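Local atomic coordinates of eukaryotic translation initiation factor 2A (Schizosaccharomyces pombe, PDB entry 3WJ9), a protein that probably directs the binding of initiator methionyl-tRNA to 40S ribosomal subunits in a codon-dependent manner, in the early steps of translating a few specific mRNAs. Residues L88-E92 and R123-N129. Numbering follows the deposited sequence.
Sequences LSTWE and RNQTGWN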
ATOM      1  N   LEU A  88      -0.081   7.458  14.153  1.00 46.29           N
ATOM      2  CA  LEU A  88      -0.600   6.123  13.885  1.00 35.27           C
ATOM      3  C   LEU A  88      -2.119   6.126  14.021  1.00 39.09           C
ATOM      4  O   LEU A  88      -2.655   6.567  15.034  1.00 42.43           O
ATOM      5  CB  LEU A  88       0.029   5.101  14.836  1.00 43.09           C
ATOM      6  CG  LEU A  88      -0.400   3.634  14.715  1.00 33.74           C
ATOM      7  CD1 LEU A  88       0.277   2.967  13.529  1.00 36.30           C
ATOM      8  CD2 LEU A  88      -0.095   2.875  15.995  1.00 38.19           C
ATOM      9  N   SER A  89      -2.807   5.640  12.992  1.00 41.24           N
ATOM     10  CA  SER A  89      -4.268   5.612  12.991  1.00 38.56           C
ATOM     11  C   SER A  89      -4.798   4.210  13.281  1.00 49.28           C
ATOM     12  O   SER A  89      -4.228   3.218  12.829  1.00 50.47           O
ATOM     13  CB  SER A  89      -4.812   6.118  11.651  1.00 43.80           C
ATOM     14  OG  SER A  89      -4.405   7.454  11.404  1.00 50.17           O
ATOM     15  N   THR A  90      -5.891   4.137  14.036  1.00 53.68           N
ATOM     16  CA  THR A  90      -6.462   2.855  14.441  1.00 40.20           C
ATOM     17  C   THR A  90      -7.954   2.754  14.131  1.00 46.53           C
ATOM     18  O   THR A  90      -8.762   3.443  14.741  1.00 45.11           O
ATOM     19  CB  THR A  90      -6.267   2.606  15.953  1.00 47.70           C
ATOM     20  OG1 THR A  90      -6.935   3.632  16.697  1.00 48.69           O
ATOM     21  CG2 THR A  90      -4.791   2.602  16.315  1.00 41.68           C
ATOM     22  N   TRP A  91      -8.312   1.879  13.194  1.00 47.98           N
ATOM     23  CA  TRP A  91      -9.715   1.622  12.870  1.00 46.84           C
ATOM     24  C   TRP A  91     -10.311   0.601  13.834  1.00 52.40           C
ATOM     25  O   TRP A  91      -9.822  -0.523  13.938  1.00 63.20           O
ATOM     26  CB  TRP A  91      -9.858   1.117  11.425  1.00 54.69           C
ATOM     27  CG  TRP A  91     -11.293   0.931  10.947  1.00 63.10           C
ATOM     28  CD1 TRP A  91     -12.022   1.805  10.204  1.00 60.16           C
ATOM     29  CD2 TRP A  91     -12.141  -0.206  11.165  1.00 58.83           C
ATOM     30  NE1 TRP A  91     -13.273   1.302   9.958  1.00 69.47           N
ATOM     31  CE2 TRP A  91     -13.372   0.063  10.534  1.00 69.19           C
ATOM     32  CE3 TRP A  91     -11.983  -1.420  11.835  1.00 60.50           C
ATOM     33  CZ2 TRP A  91     -14.437  -0.835  10.554  1.00 64.84           C
ATOM     34  CZ3 TRP A  91     -13.044  -2.315  11.854  1.00 68.47           C
ATOM     35  CH2 TRP A  91     -14.253  -2.016  11.216  1.00 61.83           C
ATOM     36  N   GLU A  92     -11.361   0.999  14.545  1.00 58.28           N
ATOM     37  CA  GLU A  92     -12.139   0.059  15.344  1.00 56.48           C
ATOM     38  C   GLU A  92     -13.451  -0.225  14.625  1.00 61.60           C
ATOM     39  O   GLU A  92     -13.796   0.465  13.665  1.00 74.04           O
ATOM     40  CB  GLU A  92     -12.412   0.612  16.744  1.00 55.52           C
ATOM     41  CG  GLU A  92     -11.171   0.970  17.541  1.00 64.33           C
ATOM     42  CD  GLU A  92     -11.506   1.521  18.915  1.00 68.33           C
ATOM     43  OE1 GLU A  92     -10.568   1.851  19.671  1.00 53.32           O
ATOM     44  OE2 GLU A  92     -12.707   1.621  19.241  1.00 77.09           O
ATOM     45  N   ARG A 123     -17.727   4.325   9.083  1.00 81.64           N
ATOM     46  CA  ARG A 123     -18.277   2.975   9.017  1.00 89.19           C
ATOM     47  C   ARG A 123     -17.557   2.083   8.007  1.00 84.89           C
ATOM     48  O   ARG A 123     -17.567   0.860   8.130  1.00 95.07           O
ATOM     49  CB  ARG A 123     -19.777   3.025   8.716  1.00111.43           C
ATOM     50  CG  ARG A 123     -20.570   3.877   9.693  1.00113.47           C
ATOM     51  CD  ARG A 123     -22.012   3.411   9.795  1.00122.83           C
ATOM     52  NE  ARG A 123     -22.385   3.080  11.166  1.00121.42           N
ATOM     53  CZ  ARG A 123     -22.946   1.932  11.531  1.00109.02           C
ATOM     54  NH1 ARG A 123     -23.202   1.000  10.624  1.00112.64           N
ATOM     55  NH2 ARG A 123     -23.250   1.715  12.803  1.00100.73           N
ATOM     56  N   ASN A 124     -16.933   2.704   7.013  1.00 70.73           N
ATOM     57  CA  ASN A 124     -16.201   1.980   5.976  1.00 83.52           C
ATOM     58  C   ASN A 124     -14.861   1.428   6.451  1.00 81.99           C
ATOM     59  O   ASN A 124     -14.255   1.971   7.373  1.00 81.09           O
ATOM     60  CB  ASN A 124     -15.996   2.869   4.748  1.00 73.09           C
ATOM     61  CG  ASN A 124     -15.162   4.097   5.052  1.00 76.20           C
ATOM     62  OD1 ASN A 124     -14.465   4.153   6.063  1.00 78.64           O
ATOM     63  ND2 ASN A 124     -15.228   5.091   4.173  1.00 70.24           N
ATOM     64  N   GLN A 125     -14.391   0.353   5.822  1.00 82.17           N
ATOM     65  CA  GLN A 125     -13.046  -0.111   6.090  1.00 68.55           C
ATOM     66  C   GLN A 125     -12.155   0.334   4.940  1.00 68.45           C
ATOM     67  O   GLN A 125     -10.955   0.538   5.107  1.00 70.13           O
ATOM     68  CB  GLN A 125     -13.008  -1.623   6.276  1.00 59.79           C
ATOM     69  CG  GLN A 125     -13.874  -2.125   7.400  1.00 62.30           C
ATOM     70  CD  GLN A 125     -13.218  -3.257   8.143  1.00 61.93           C
ATOM     71  OE1 GLN A 125     -11.995  -3.380   8.144  1.00 72.43           O
ATOM     72  NE2 GLN A 125     -14.022  -4.092   8.786  1.00 71.32           N
ATOM     73  N   THR A 126     -12.763   0.479   3.769  1.00 59.51           N
ATOM     74  CA  THR A 126     -12.067   0.933   2.570  1.00 53.20           C
ATOM     75  C   THR A 126     -11.835   2.441   2.610  1.00 54.76           C
ATOM     76  O   THR A 126     -12.778   3.212   2.796  1.00 80.23           O
ATOM     77  CB  THR A 126     -12.862   0.573   1.304  1.00 57.26           C
ATOM     78  OG1 THR A 126     -14.159   1.176   1.374  1.00 87.18           O
ATOM     79  CG2 THR A 126     -13.028  -0.935   1.203  1.00 60.43           C
ATOM     80  N   GLY A 127     -10.583   2.857   2.438  1.00 58.28           N
ATOM     81  CA  GLY A 127     -10.231   4.266   2.495  1.00 57.18           C
ATOM     82  C   GLY A 127     -10.509   4.866   3.858  1.00 58.97           C
ATOM     83  O   GLY A 127     -10.963   6.003   3.971  1.00 64.27           O
ATOM     84  N   TRP A 128     -10.235   4.091   4.900  1.00 50.61           N
ATOM     85  CA  TRP A 128     -10.535   4.501   6.265  1.00 41.76           C
ATOM     86  C   TRP A 128      -9.577   5.583   6.763  1.00 47.80           C
ATOM     87  O   TRP A 128     -10.005   6.579   7.344  1.00 59.03           O
ATOM     88  CB  TRP A 128     -10.494   3.286   7.200  1.00 51.83           C
ATOM     89  CG  TRP A 128      -9.130   2.681   7.346  1.00 68.49           C
ATOM     90  CD1 TRP A 128      -8.526   1.811   6.490  1.00 69.10           C
ATOM     91  CD2 TRP A 128      -8.200   2.912   8.406  1.00 65.79           C
ATOM     92  NE1 TRP A 128      -7.277   1.483   6.953  1.00 63.25           N
ATOM     93  CE2 TRP A 128      -7.051   2.150   8.136  1.00 54.34           C
ATOM     94  CE3 TRP A 128      -8.223   3.694   9.568  1.00 62.44           C
ATOM     95  CZ2 TRP A 128      -5.939   2.137   8.969  1.00 47.22           C
ATOM     96  CZ3 TRP A 128      -7.121   3.684  10.401  1.00 54.43           C
ATOM     97  CH2 TRP A 128      -5.994   2.911  10.098  1.00 48.71           C
ATOM     98  N   ASN A 129      -8.286   5.399   6.508  1.00 57.29           N
ATOM     99  CA  ASN A 129      -7.259   6.255   7.093  1.00 50.19           C
ATOM    100  C   ASN A 129      -7.161   7.623   6.430  1.00 48.86           C
ATOM    101  O   ASN A 129      -7.634   7.821   5.311  1.00 47.06           O
ATOM    102  CB  ASN A 129      -5.897   5.558   7.025  1.00 53.51           C
ATOM    103  CG  ASN A 129      -4.909   6.103   8.041  1.00 55.69           C
ATOM    104  OD1 ASN A 129      -5.065   7.216   8.543  1.00 57.21           O
ATOM    105  ND2 ASN A 129      -3.881   5.320   8.343  1.00 47.58           N
TER
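Trp91 and Trp128 meet in a mainly aromatic contact that packs the loop 123-129, leading from one blade of the beta-propeller to the next, against an inner strand of the first of these blades, in the first WD repeat of the propeller portion of this longer factor. The two indoles are steeply inclined, with five-membered ring planes at 76°, and between the side chains the nearest approach is from Trp91 CB, which lies over one face of the Trp128 indole, 4.0 Å from the centroid of its six-membered ring, a CH-pi contact. Trp128 CH2 reaches the strand backbone edge-on, 3.3 Å from Ser89 O. Asn129 CB lies over the face opposite Trp91 CB, so the ring is held between the two. The first torsion of Trp91 (chi1 -175°) turns CG away from the backbone N and carries the indole to the loop. There NE1 gives a weak, bent hydrogen bond to Asn124 O (2.8 Å), and the Gln125 amide stacks over one face of the ring, near the rim, its plane turned 25° from the indole. A leucine in place of Trp91 would probably leave Asn124 O without this donor and the Gln125 amide without its flat partner. At the other end, Ser89 OG donates to Asn129 OD1 (2.9 Å), tilted out of the carbonyl plane. The type II turn from Gln125 to Trp128 folds the loop back between these two polar links. Strand 87-92 runs between strands 76-81 and 106-110 in the four-stranded antiparallel blade; Tyr77 of the former meets the Trp91 ring nearly at right angles, and beyond Asn129 the chain enters strand 131-132 of the following blade.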